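PDB 3NRA: aspartate aminotransferase from Rhodobacter sphaeroides, which probably catalyses, with pyridoxal 5'-phosphate as cofactor, the transfer of the amino group from L-aspartate to 2-oxoglutarate, giving oxaloacetate and L-glutamate. Local coordinates for residues R78-I83 / V293-F298; A114-V119 / A280-R285; V355-L360 / V399-R404. One frame throughout, in Å; residues are numbered along the deposited sequence.

Contact 1. Residues R78-I83 / V293-F298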
ATOM      1  N   ARG B  78      -7.778   8.052  -5.828  1.00 17.33           N
ATOM      2  CA  ARG B  78      -8.679   6.909  -6.182  1.00 18.42           C
ATOM      3  C   ARG B  78      -8.346   6.183  -7.509  1.00 17.57           C
ATOM      4  O   ARG B  78      -8.944   5.151  -7.813  1.00 17.83           O
ATOM      5  CB  ARG B  78     -10.137   7.362  -6.192  1.00 19.54           C
ATOM      6  CG  ARG B  78     -10.526   8.272  -7.312  1.00 23.37           C
ATOM      7  CD  ARG B  78     -11.929   8.841  -7.104  1.00 29.62           C
ATOM      8  NE  ARG B  78     -11.996   9.788  -5.993  1.00 34.76           N
ATOM      9  CZ  ARG B  78     -13.031  10.601  -5.743  1.00 40.59           C
ATOM     10  NH1 ARG B  78     -14.134  10.590  -6.519  1.00 42.19           N
ATOM     11  NH2 ARG B  78     -12.964  11.444  -4.707  1.00 41.25           N
ATOM     12  N   GLY B  79      -7.440   6.755  -8.298  1.00 16.23           N
ATOM     13  CA  GLY B  79      -6.908   6.100  -9.489  1.00 15.89           C
ATOM     14  C   GLY B  79      -7.129   6.956 -10.707  1.00 15.66           C
ATOM     15  O   GLY B  79      -8.027   7.785 -10.726  1.00 15.03           O
ATOM     16  N   ASP B  80      -6.315   6.730 -11.728  1.00 16.68           N
ATOM     17  CA  ASP B  80      -6.420   7.428 -13.011  1.00 17.32           C
ATOM     18  C   ASP B  80      -7.885   7.454 -13.544  1.00 17.69           C
ATOM     19  O   ASP B  80      -8.545   6.417 -13.642  1.00 17.53           O
ATOM     20  CB  ASP B  80      -5.463   6.794 -14.036  1.00 18.11           C
ATOM     21  CG  ASP B  80      -5.537   7.477 -15.418  1.00 22.12           C
ATOM     22  OD1 ASP B  80      -6.529   7.252 -16.166  1.00 24.85           O
ATOM     23  OD2 ASP B  80      -4.624   8.235 -15.747  1.00 30.96           O
ATOM     24  N   LEU B  81      -8.380   8.651 -13.831  1.00 18.34           N
ATOM     25  CA  LEU B  81      -9.769   8.841 -14.267  1.00 19.03           C
ATOM     26  C   LEU B  81     -10.072   8.123 -15.586  1.00 17.39           C
ATOM     27  O   LEU B  81     -11.042   7.406 -15.689  1.00 17.02           O
ATOM     28  CB  LEU B  81     -10.069  10.332 -14.423  1.00 19.23           C
ATOM     29  CG  LEU B  81     -11.530  10.736 -14.734  1.00 22.69           C
ATOM     30  CD1 LEU B  81     -12.492  10.290 -13.617  1.00 22.46           C
ATOM     31  CD2 LEU B  81     -11.611  12.277 -14.960  1.00 24.25           C
ATOM     32  N   GLY B  82      -9.225   8.318 -16.584  1.00 17.16           N
ATOM     33  CA  GLY B  82      -9.395   7.635 -17.878  1.00 15.80           C
ATOM     34  C   GLY B  82      -9.495   6.106 -17.749  1.00 15.43           C
ATOM     35  O   GLY B  82     -10.308   5.477 -18.418  1.00 15.72           O
ATOM     36  N   ILE B  83      -8.714   5.523 -16.838  1.00 14.54           N
ATOM     37  CA  ILE B  83      -8.689   4.076 -16.657  1.00 13.67           C
ATOM     38  C   ILE B  83      -9.941   3.631 -15.888  1.00 14.12           C
ATOM     39  O   ILE B  83     -10.578   2.632 -16.231  1.00 13.06           O
ATOM     40  CB  ILE B  83      -7.357   3.617 -15.976  1.00 13.56           C
ATOM     41  CG1 ILE B  83      -6.174   3.939 -16.906  1.00 13.96           C
ATOM     42  CG2 ILE B  83      -7.371   2.104 -15.689  1.00 10.97           C
ATOM     43  CD1 ILE B  83      -4.839   3.796 -16.271  1.00 15.48           C
ATOM     44  N   VAL B 293      -1.410  -0.808 -16.973  1.00 15.08           N
ATOM     45  CA  VAL B 293      -1.645  -2.182 -17.467  1.00 15.43           C
ATOM     46  C   VAL B 293      -3.135  -2.558 -17.435  1.00 15.64           C
ATOM     47  O   VAL B 293      -3.570  -3.427 -18.204  1.00 15.98           O
ATOM     48  CB  VAL B 293      -0.827  -3.272 -16.714  1.00 15.98           C
ATOM     49  CG1 VAL B 293       0.681  -2.918 -16.703  1.00 14.90           C
ATOM     50  CG2 VAL B 293      -1.377  -3.491 -15.302  1.00 15.41           C
ATOM     51  N   LEU B 294      -3.911  -1.874 -16.589  1.00 14.38           N
ATOM     52  CA  LEU B 294      -5.350  -2.105 -16.489  1.00 14.96           C
ATOM     53  C   LEU B 294      -6.121  -1.681 -17.718  1.00 16.02           C
ATOM     54  O   LEU B 294      -7.263  -2.097 -17.882  1.00 16.40           O
ATOM     55  CB  LEU B 294      -5.939  -1.376 -15.258  1.00 13.74           C
ATOM     56  CG  LEU B 294      -5.409  -1.850 -13.897  1.00 13.72           C
ATOM     57  CD1 LEU B 294      -5.894  -0.938 -12.786  1.00 13.37           C
ATOM     58  CD2 LEU B 294      -5.837  -3.302 -13.640  1.00 11.70           C
ATOM     59  N   ARG B 295      -5.508  -0.876 -18.602  1.00 16.28           N
ATOM     60  CA  ARG B 295      -6.138  -0.554 -19.897  1.00 16.59           C
ATOM     61  C   ARG B 295      -6.431  -1.821 -20.740  1.00 16.66           C
ATOM     62  O   ARG B 295      -7.372  -1.830 -21.571  1.00 16.49           O
ATOM     63  CB  ARG B 295      -5.275   0.435 -20.686  1.00 16.42           C
ATOM     64  CG  ARG B 295      -5.122   1.800 -20.005  1.00 18.39           C
ATOM     65  CD  ARG B 295      -4.522   2.875 -20.967  1.00 23.31           C
ATOM     66  NE  ARG B 295      -4.556   4.216 -20.352  1.00 21.76           N
ATOM     67  CZ  ARG B 295      -3.537   4.801 -19.701  1.00 25.02           C
ATOM     68  NH1 ARG B 295      -2.337   4.209 -19.588  1.00 25.75           N
ATOM     69  NH2 ARG B 295      -3.723   6.004 -19.150  1.00 24.25           N
ATOM     70  N   GLY B 296      -5.645  -2.886 -20.497  1.00 16.53           N
ATOM     71  CA  GLY B 296      -5.833  -4.181 -21.163  1.00 17.58           C
ATOM     72  C   GLY B 296      -6.746  -5.181 -20.432  1.00 17.38           C
ATOM     73  O   GLY B 296      -7.031  -6.249 -20.968  1.00 16.99           O
ATOM     74  N   TRP B 297      -7.166  -4.850 -19.200  1.00 16.26           N
ATOM     75  CA  TRP B 297      -7.867  -5.788 -18.350  1.00 15.95           C
ATOM     76  C   TRP B 297      -9.300  -5.958 -18.842  1.00 16.87           C
ATOM     77  O   TRP B 297     -10.023  -4.955 -19.057  1.00 16.42           O
ATOM     78  CB  TRP B 297      -7.863  -5.308 -16.885  1.00 15.24           C
ATOM     79  CG  TRP B 297      -8.371  -6.341 -15.881  1.00 15.16           C
ATOM     80  CD1 TRP B 297      -8.277  -7.704 -15.980  1.00 15.15           C
ATOM     81  CD2 TRP B 297      -8.979  -6.078 -14.597  1.00 13.51           C
ATOM     82  NE1 TRP B 297      -8.833  -8.303 -14.856  1.00 14.18           N
ATOM     83  CE2 TRP B 297      -9.269  -7.331 -14.001  1.00 12.99           C
ATOM     84  CE3 TRP B 297      -9.335  -4.916 -13.919  1.00 12.85           C
ATOM     85  CZ2 TRP B 297      -9.885  -7.442 -12.765  1.00 13.19           C
ATOM     86  CZ3 TRP B 297      -9.969  -5.025 -12.691  1.00 11.95           C
ATOM     87  CH2 TRP B 297     -10.231  -6.269 -12.126  1.00 14.22           C
ATOM     88  N   PHE B 298      -9.688  -7.221 -19.055  1.00 16.57           N
ATOM     89  CA  PHE B 298     -10.972  -7.606 -19.695  1.00 17.24           C
ATOM     90  C   PHE B 298     -11.031  -7.277 -21.190  1.00 19.10           C
ATOM     91  O   PHE B 298     -12.094  -7.344 -21.794  1.00 20.68           O
ATOM     92  CB  PHE B 298     -12.185  -6.998 -18.953  1.00 16.67           C
ATOM     93  CG  PHE B 298     -12.521  -7.693 -17.687  1.00 17.32           C
ATOM     94  CD1 PHE B 298     -13.214  -8.897 -17.710  1.00 19.66           C
ATOM     95  CD2 PHE B 298     -12.150  -7.166 -16.468  1.00 18.60           C
ATOM     96  CE1 PHE B 298     -13.527  -9.552 -16.547  1.00 19.37           C
ATOM     97  CE2 PHE B 298     -12.469  -7.812 -15.303  1.00 19.77           C
ATOM     98  CZ  PHE B 298     -13.153  -9.011 -15.336  1.00 17.84           C
TER
HETATM   99  O   HOH W   1      -6.047   7.499 -18.858  1.00 29.35           O
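Asp80 OD1 accepts two hydrogen bonds, one from Ile83 N at 2.9 Å and one from a water at 2.7 Å. The backbone bond uses the anti lone pair of OD1 and is bent (146° at the hydrogen), and it makes Asp80 the N-cap of helix 81-95. The water passes the contact on to Arg295, accepting from NH2 at 2.8 Å in the plane of the guanidinium, at its edge. Asp80 OD2 and Arg295 NH2 stay 4.2 Å apart, too far for a salt bridge, and the carboxylate and guanidinium planes stand 81° apart, so the pairing of the two charges is mediated rather than direct. Ile83 supplies the apolar half. Its CD1 lies over the centre of the guanidinium, 3.7 Å above the plane, while its other branch, CG2, is anti to the backbone N and meets Leu294 CB at 3.8 Å. The other terminal nitrogen of Arg295, NH1, donates to Gln72 OE1, which helps to fix the rotation of the guanidinium. With an alanine in place of Arg295, the water would probably lose its donor partner, Gln72 OE1 its mate and Ile83 CD1 the flat surface it rests on. Ile83 and Leu294 also reach Ile107 of strand 105-108, and Gln291 OE1 accepts from Asp80 N. The geometry is that of a helix N-cap tied through water to a 3-10 turn, beside the outermost strand, within this chain, of the main sheet of the fold type I aminotransferase large domain.

Contact 2. Residues A114-V119 / A280-R285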
ATOM      1  N   ALA B 114      -7.229  -3.138  -1.529  1.00 11.09           N
ATOM      2  CA  ALA B 114      -8.642  -2.914  -1.450  1.00 10.93           C
ATOM      3  C   ALA B 114      -9.269  -3.508  -0.182  1.00 11.13           C
ATOM      4  O   ALA B 114     -10.133  -2.858   0.460  1.00 11.24           O
ATOM      5  CB  ALA B 114      -9.334  -3.460  -2.698  1.00  9.56           C
ATOM      6  N   LEU B 115      -8.840  -4.716   0.183  1.00 10.59           N
ATOM      7  CA  LEU B 115      -9.353  -5.400   1.356  1.00 11.06           C
ATOM      8  C   LEU B 115      -9.042  -4.633   2.639  1.00 12.14           C
ATOM      9  O   LEU B 115      -9.950  -4.403   3.478  1.00 12.76           O
ATOM     10  CB  LEU B 115      -8.765  -6.800   1.434  1.00 11.08           C
ATOM     11  CG  LEU B 115      -9.213  -7.713   2.561  1.00 13.21           C
ATOM     12  CD1 LEU B 115     -10.732  -7.963   2.543  1.00 12.67           C
ATOM     13  CD2 LEU B 115      -8.407  -9.057   2.514  1.00  9.56           C
ATOM     14  N   PHE B 116      -7.780  -4.226   2.803  1.00 11.57           N
ATOM     15  CA  PHE B 116      -7.416  -3.415   3.936  1.00 12.06           C
ATOM     16  C   PHE B 116      -8.317  -2.196   4.079  1.00 12.80           C
ATOM     17  O   PHE B 116      -8.789  -1.879   5.179  1.00 12.64           O
ATOM     18  CB  PHE B 116      -5.976  -2.914   3.823  1.00 12.25           C
ATOM     19  CG  PHE B 116      -5.547  -2.046   5.002  1.00 12.01           C
ATOM     20  CD1 PHE B 116      -5.328  -2.601   6.220  1.00 13.63           C
ATOM     21  CD2 PHE B 116      -5.421  -0.691   4.874  1.00 12.50           C
ATOM     22  CE1 PHE B 116      -4.959  -1.829   7.300  1.00 14.86           C
ATOM     23  CE2 PHE B 116      -5.049   0.085   5.939  1.00 11.60           C
ATOM     24  CZ  PHE B 116      -4.804  -0.495   7.151  1.00 14.50           C
ATOM     25  N   LEU B 117      -8.431  -1.439   2.993  1.00 13.43           N
ATOM     26  CA  LEU B 117      -9.190  -0.179   3.013  1.00 13.81           C
ATOM     27  C   LEU B 117     -10.665  -0.443   3.312  1.00 13.89           C
ATOM     28  O   LEU B 117     -11.281   0.278   4.085  1.00 15.17           O
ATOM     29  CB  LEU B 117      -9.047   0.540   1.654  1.00 13.37           C
ATOM     30  CG  LEU B 117      -7.637   1.071   1.312  1.00 12.45           C
ATOM     31  CD1 LEU B 117      -7.608   1.624  -0.081  1.00 12.25           C
ATOM     32  CD2 LEU B 117      -7.204   2.146   2.336  1.00 11.98           C
ATOM     33  N   ALA B 118     -11.211  -1.492   2.690  1.00 13.60           N
ATOM     34  CA  ALA B 118     -12.609  -1.842   2.841  1.00 13.09           C
ATOM     35  C   ALA B 118     -12.938  -2.190   4.308  1.00 13.48           C
ATOM     36  O   ALA B 118     -13.961  -1.739   4.854  1.00 13.23           O
ATOM     37  CB  ALA B 118     -12.952  -3.000   1.928  1.00 11.84           C
ATOM     38  N   VAL B 119     -12.057  -2.950   4.959  1.00 13.08           N
ATOM     39  CA  VAL B 119     -12.265  -3.269   6.374  1.00 13.13           C
ATOM     40  C   VAL B 119     -12.062  -1.995   7.232  1.00 14.29           C
ATOM     41  O   VAL B 119     -12.845  -1.729   8.164  1.00 14.65           O
ATOM     42  CB  VAL B 119     -11.339  -4.386   6.835  1.00 13.32           C
ATOM     43  CG1 VAL B 119     -11.525  -4.658   8.342  1.00 12.64           C
ATOM     44  CG2 VAL B 119     -11.579  -5.683   5.989  1.00 12.95           C
ATOM     45  N   ALA B 280      -5.110   7.924   0.555  1.00 15.14           N
ATOM     46  CA  ALA B 280      -4.244   9.056   0.518  1.00 15.88           C
ATOM     47  C   ALA B 280      -3.125   8.941   1.562  1.00 15.51           C
ATOM     48  O   ALA B 280      -1.972   9.189   1.231  1.00 17.22           O
ATOM     49  CB  ALA B 280      -5.061  10.397   0.706  1.00 15.60           C
ATOM     50  N   ILE B 281      -3.451   8.493   2.777  1.00 14.19           N
ATOM     51  CA  ILE B 281      -2.451   8.422   3.849  1.00 14.49           C
ATOM     52  C   ILE B 281      -1.833   7.028   4.050  1.00 14.29           C
ATOM     53  O   ILE B 281      -0.816   6.898   4.738  1.00 13.95           O
ATOM     54  CB  ILE B 281      -2.959   9.026   5.212  1.00 14.86           C
ATOM     55  CG1 ILE B 281      -4.096   8.200   5.816  1.00 13.09           C
ATOM     56  CG2 ILE B 281      -3.397  10.511   5.022  1.00 14.87           C
ATOM     57  CD1 ILE B 281      -4.671   8.817   7.070  1.00 13.59           C
ATOM     58  N   VAL B 282      -2.399   6.006   3.399  1.00 14.76           N
ATOM     59  CA  VAL B 282      -1.831   4.657   3.435  1.00 13.13           C
ATOM     60  C   VAL B 282      -0.680   4.516   2.445  1.00 14.06           C
ATOM     61  O   VAL B 282       0.382   3.946   2.795  1.00 13.25           O
ATOM     62  CB  VAL B 282      -2.919   3.552   3.167  1.00 13.24           C
ATOM     63  CG1 VAL B 282      -2.274   2.172   2.967  1.00 11.18           C
ATOM     64  CG2 VAL B 282      -3.908   3.505   4.322  1.00 11.52           C
ATOM     65  N   SER B 283      -0.897   4.951   1.197  1.00 13.68           N
ATOM     66  CA  SER B 283       0.169   4.888   0.170  1.00 13.81           C
ATOM     67  C   SER B 283       0.020   5.873  -1.013  1.00 14.18           C
ATOM     68  O   SER B 283       0.715   5.713  -2.041  1.00 13.55           O
ATOM     69  CB  SER B 283       0.268   3.457  -0.374  1.00 14.03           C
ATOM     70  OG  SER B 283      -0.942   3.062  -1.026  1.00 13.48           O
ATOM     71  N   LEU B 284      -0.821   6.916  -0.842  1.00 14.27           N
ATOM     72  CA  LEU B 284      -1.210   7.885  -1.916  1.00 14.38           C
ATOM     73  C   LEU B 284      -2.074   7.276  -3.021  1.00 14.48           C
ATOM     74  O   LEU B 284      -3.202   7.688  -3.212  1.00 15.04           O
ATOM     75  CB  LEU B 284      -0.000   8.618  -2.527  1.00 15.03           C
ATOM     76  CG  LEU B 284       0.926   9.419  -1.618  1.00 17.17           C
ATOM     77  CD1 LEU B 284       2.084   9.984  -2.426  1.00 17.33           C
ATOM     78  CD2 LEU B 284       0.172  10.548  -0.897  1.00 16.46           C
ATOM     79  N   ARG B 285      -1.524   6.334  -3.780  1.00 14.22           N
ATOM     80  CA  ARG B 285      -2.208   5.792  -4.917  1.00 12.87           C
ATOM     81  C   ARG B 285      -1.653   4.432  -5.221  1.00 12.62           C
ATOM     82  O   ARG B 285      -0.587   4.080  -4.739  1.00 11.86           O
ATOM     83  CB  ARG B 285      -2.038   6.717  -6.118  1.00 12.83           C
ATOM     84  CG  ARG B 285      -0.549   6.993  -6.527  1.00 13.78           C
ATOM     85  CD  ARG B 285      -0.456   7.947  -7.692  1.00 13.73           C
ATOM     86  NE  ARG B 285      -1.025   9.205  -7.293  1.00 15.60           N
ATOM     87  CZ  ARG B 285      -0.401  10.148  -6.570  1.00 15.55           C
ATOM     88  NH1 ARG B 285       0.906  10.061  -6.267  1.00 12.79           N
ATOM     89  NH2 ARG B 285      -1.091  11.206  -6.176  1.00 15.00           N
TER
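At the subunit interface of the dimer, helix 110-120 meets the C-terminal end of helix 269-282, and the whole contact passes through one methyl group, Val282 CG2. Phe116 CE2 approaches that methyl to 4.0 Å and Leu117 CD2 to 4.1 Å, two neighbouring residues of one helix both meeting the same methyl of the other. The two approaches differ in kind. Val282 CG2 stands at the edge of the Phe116 ring, near its plane, so there is no CH-pi contact over a face; the Leu117 side chain instead runs alongside that of Val282 in the opposite sense. Phe116 CG lies opposite the backbone N across the CA-CB bond (chi1 180°), whereas Leu117 has CG anti to the carbonyl carbon, and of its two branches CD2 is the one that meets Val282. The CA atoms of Leu117 and Val282 are 8.8 Å apart, and the contact is wholly apolar. Beyond it, Val282 packs on Val282 of the second subunit and Phe116 on Ile281 of that subunit, while Phe146 meets the Phe116 ring within the chain. Such a small apolar cluster, continued across the dimer boundary, is consistent with the interface formed by the large domains in fold type I aminotransferases.

Contact 3. Residues V355-L360 / V399-R404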
ATOM      1  N   VAL B 355       4.095 -30.415   7.317  1.00 16.16           N
ATOM      2  CA  VAL B 355       4.403 -29.324   6.354  1.00 15.93           C
ATOM      3  C   VAL B 355       5.928 -29.098   6.217  1.00 16.18           C
ATOM      4  O   VAL B 355       6.437 -28.977   5.114  1.00 16.65           O
ATOM      5  CB  VAL B 355       3.712 -27.992   6.749  1.00 15.76           C
ATOM      6  CG1 VAL B 355       4.310 -26.812   5.953  1.00 13.37           C
ATOM      7  CG2 VAL B 355       2.190 -28.091   6.552  1.00 13.67           C
ATOM      8  N   LYS B 356       6.646 -29.111   7.340  1.00 17.11           N
ATOM      9  CA  LYS B 356       8.107 -29.013   7.315  1.00 17.83           C
ATOM     10  C   LYS B 356       8.727 -30.212   6.608  1.00 17.20           C
ATOM     11  O   LYS B 356       9.637 -30.058   5.807  1.00 17.22           O
ATOM     12  CB  LYS B 356       8.657 -28.893   8.716  1.00 19.08           C
ATOM     13  CG  LYS B 356       8.252 -27.583   9.418  1.00 21.76           C
ATOM     14  CD  LYS B 356       8.693 -27.539  10.865  1.00 24.49           C
ATOM     15  CE  LYS B 356       8.391 -26.153  11.491  1.00 29.75           C
ATOM     16  NZ  LYS B 356       9.206 -25.918  12.730  1.00 34.10           N
ATOM     17  N   ILE B 357       8.180 -31.396   6.870  1.00 17.37           N
ATOM     18  CA  ILE B 357       8.678 -32.635   6.290  1.00 16.77           C
ATOM     19  C   ILE B 357       8.453 -32.699   4.761  1.00 16.68           C
ATOM     20  O   ILE B 357       9.306 -33.167   4.021  1.00 16.49           O
ATOM     21  CB  ILE B 357       8.049 -33.866   7.045  1.00 17.95           C
ATOM     22  CG1 ILE B 357       8.756 -34.045   8.396  1.00 16.69           C
ATOM     23  CG2 ILE B 357       8.128 -35.139   6.227  1.00 16.62           C
ATOM     24  CD1 ILE B 357       8.071 -34.973   9.343  1.00 18.21           C
ATOM     25  N   LEU B 358       7.333 -32.178   4.294  1.00 16.68           N
ATOM     26  CA  LEU B 358       7.074 -32.080   2.852  1.00 17.34           C
ATOM     27  C   LEU B 358       8.140 -31.260   2.135  1.00 17.59           C
ATOM     28  O   LEU B 358       8.579 -31.621   1.050  1.00 16.99           O
ATOM     29  CB  LEU B 358       5.713 -31.459   2.592  1.00 16.63           C
ATOM     30  CG  LEU B 358       4.508 -32.328   2.788  1.00 17.85           C
ATOM     31  CD1 LEU B 358       3.246 -31.496   2.508  1.00 15.67           C
ATOM     32  CD2 LEU B 358       4.558 -33.607   1.874  1.00 14.94           C
ATOM     33  N   ARG B 359       8.562 -30.176   2.770  1.00 18.61           N
ATOM     34  CA  ARG B 359       9.611 -29.328   2.244  1.00 20.49           C
ATOM     35  C   ARG B 359      10.987 -30.027   2.329  1.00 20.87           C
ATOM     36  O   ARG B 359      11.724 -30.077   1.341  1.00 21.18           O
ATOM     37  CB  ARG B 359       9.629 -27.997   3.011  1.00 21.07           C
ATOM     38  CG  ARG B 359      10.621 -27.018   2.508  1.00 26.06           C
ATOM     39  CD  ARG B 359      10.254 -25.621   2.901  1.00 32.63           C
ATOM     40  NE  ARG B 359      11.212 -24.652   2.335  1.00 38.70           N
ATOM     41  CZ  ARG B 359      12.219 -24.051   3.001  1.00 42.71           C
ATOM     42  NH1 ARG B 359      12.443 -24.276   4.309  1.00 44.66           N
ATOM     43  NH2 ARG B 359      13.002 -23.187   2.351  1.00 43.50           N
ATOM     44  N   LEU B 360      11.284 -30.608   3.486  1.00 21.12           N
ATOM     45  CA  LEU B 360      12.567 -31.333   3.702  1.00 22.29           C
ATOM     46  C   LEU B 360      12.751 -32.544   2.774  1.00 21.94           C
ATOM     47  O   LEU B 360      13.807 -32.701   2.157  1.00 22.62           O
ATOM     48  CB  LEU B 360      12.669 -31.806   5.146  1.00 23.09           C
ATOM     49  CG  LEU B 360      14.089 -31.996   5.641  1.00 27.24           C
ATOM     50  CD1 LEU B 360      14.646 -30.636   6.064  1.00 30.96           C
ATOM     51  CD2 LEU B 360      14.148 -33.013   6.807  1.00 28.86           C
ATOM     52  N   VAL B 399       1.735 -37.526  -1.709  1.00 17.30           N
ATOM     53  CA  VAL B 399       0.937 -38.694  -1.309  1.00 17.28           C
ATOM     54  C   VAL B 399       1.824 -39.865  -0.874  1.00 17.15           C
ATOM     55  O   VAL B 399       1.513 -40.510   0.118  1.00 17.07           O
ATOM     56  CB  VAL B 399      -0.091 -39.136  -2.379  1.00 18.59           C
ATOM     57  CG1 VAL B 399      -1.065 -37.973  -2.717  1.00 16.23           C
ATOM     58  CG2 VAL B 399       0.579 -39.659  -3.589  1.00 18.65           C
ATOM     59  N   THR B 400       2.969 -40.071  -1.563  1.00 17.15           N
ATOM     60  CA  THR B 400       4.019 -41.019  -1.117  1.00 16.96           C
ATOM     61  C   THR B 400       4.428 -40.755   0.365  1.00 17.05           C
ATOM     62  O   THR B 400       4.470 -41.691   1.186  1.00 16.85           O
ATOM     63  CB  THR B 400       5.276 -40.933  -2.004  1.00 17.71           C
ATOM     64  OG1 THR B 400       4.937 -41.238  -3.350  1.00 18.35           O
ATOM     65  CG2 THR B 400       6.373 -41.912  -1.522  1.00 18.09           C
ATOM     66  N   LEU B 401       4.648 -39.483   0.706  1.00 16.07           N
ATOM     67  CA  LEU B 401       4.987 -39.108   2.087  1.00 16.22           C
ATOM     68  C   LEU B 401       3.813 -39.214   3.034  1.00 16.90           C
ATOM     69  O   LEU B 401       3.997 -39.606   4.192  1.00 17.57           O
ATOM     70  CB  LEU B 401       5.612 -37.709   2.163  1.00 14.35           C
ATOM     71  CG  LEU B 401       7.061 -37.637   1.635  1.00 16.24           C
ATOM     72  CD1 LEU B 401       7.709 -36.302   1.918  1.00 15.10           C
ATOM     73  CD2 LEU B 401       7.919 -38.759   2.193  1.00 12.69           C
ATOM     74  N   VAL B 402       2.604 -38.906   2.563  1.00 17.14           N
ATOM     75  CA  VAL B 402       1.407 -39.209   3.358  1.00 17.67           C
ATOM     76  C   VAL B 402       1.339 -40.721   3.707  1.00 18.93           C
ATOM     77  O   VAL B 402       1.051 -41.078   4.840  1.00 18.65           O
ATOM     78  CB  VAL B 402       0.123 -38.720   2.666  1.00 17.57           C
ATOM     79  CG1 VAL B 402      -1.134 -39.313   3.344  1.00 16.88           C
ATOM     80  CG2 VAL B 402       0.082 -37.203   2.693  1.00 15.25           C
ATOM     81  N   GLU B 403       1.692 -41.583   2.754  1.00 20.07           N
ATOM     82  CA  GLU B 403       1.723 -43.029   3.015  1.00 22.00           C
ATOM     83  C   GLU B 403       2.827 -43.384   3.997  1.00 21.54           C
ATOM     84  O   GLU B 403       2.606 -44.166   4.929  1.00 21.76           O
ATOM     85  CB  GLU B 403       1.871 -43.826   1.712  1.00 23.18           C
ATOM     86  CG  GLU B 403       0.638 -43.633   0.730  1.00 28.63           C
ATOM     87  CD  GLU B 403       0.922 -44.035  -0.742  1.00 35.71           C
ATOM     88  OE1 GLU B 403       2.018 -44.598  -1.040  1.00 40.40           O
ATOM     89  OE2 GLU B 403       0.019 -43.808  -1.591  1.00 38.74           O
ATOM     90  N   ARG B 404       3.999 -42.768   3.832  1.00 20.99           N
ATOM     91  CA  ARG B 404       5.161 -43.071   4.690  1.00 20.15           C
ATOM     92  C   ARG B 404       4.902 -42.708   6.162  1.00 19.56           C
ATOM     93  O   ARG B 404       5.398 -43.392   7.063  1.00 18.84           O
ATOM     94  CB  ARG B 404       6.426 -42.343   4.183  1.00 20.00           C
ATOM     95  CG  ARG B 404       7.740 -42.908   4.757  1.00 20.89           C
ATOM     96  CD  ARG B 404       8.931 -42.036   4.418  1.00 18.50           C
ATOM     97  NE  ARG B 404       9.264 -42.118   3.007  1.00 20.34           N
ATOM     98  CZ  ARG B 404      10.305 -41.507   2.429  1.00 22.86           C
ATOM     99  NH1 ARG B 404      11.150 -40.773   3.148  1.00 23.64           N
ATOM    100  NH2 ARG B 404      10.496 -41.624   1.114  1.00 23.30           N
TER
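This is an apolar helix-to-helix contact in the C-terminal part of the chain, between helix 351-362 and the last helix, 388-404, of what corresponds to the small domain in fold type I aminotransferases. No hydrogen bond or charge pair joins the two segments; the evidence lies in the side-chain approaches, all of which end on Leu401 CD1. That methyl lies 4.1 Å from Leu358 CD2 and equally 4.1 Å from the backbone oxygen Ile357 O, with Ile357 CG2 more loosely placed at 4.5 Å from it. One branch of one leucine therefore settles between two consecutive residues of the facing helix, touching a methyl on one and main chain on the other. Its extension explains this: Leu401 CG is anti to the carbonyl carbon (chi1 -73°) and CD1 is then anti to CA (chi2 -171°), which places CD1 at the extended end of the side chain. Leu358 and Leu401 pass alongside each other, pointing in opposite directions, and their CA atoms, the nearest such pair across the two segments, are 7.4 Å apart. The other branch, Leu401 CD2, turns to its own helix and lies over the centre of the Arg404 guanidinium, 3.6 Å above its plane. This group is tethered by NH1 to Ala35 O. All three residues that touch across the contact are buried. Around the contact, Leu358 rests on Val366 of strand 364-368, Leu401 also reaches Gln361 and Ala362 further along helix 351-362, and Val402 packs on Phe354, so the two helices lie together beside that strand and its small sheet.

Along the chain contact 2 falls between the two segments of contact 1, and contact 3 follows after both have closed. Contacts 1 and 2 are neighbours, their centres about 17 Å apart and nearest atoms about 5 Å, without touching; strand 105-108, the outermost strand, within this chain, of the seven-stranded sheet, has residues packed against both. Contact 3 lies on the other side of the chain's centre, about 44 Å from contact 1 and about 39 Å from contact 2 between centres, beside the separate small sheet that includes strand 364-368. Contacts 1 and 2 thus lie in what is probably the large domain, contact 2 also at the subunit interface, and contact 3 joins two helices of what is probably the small domain.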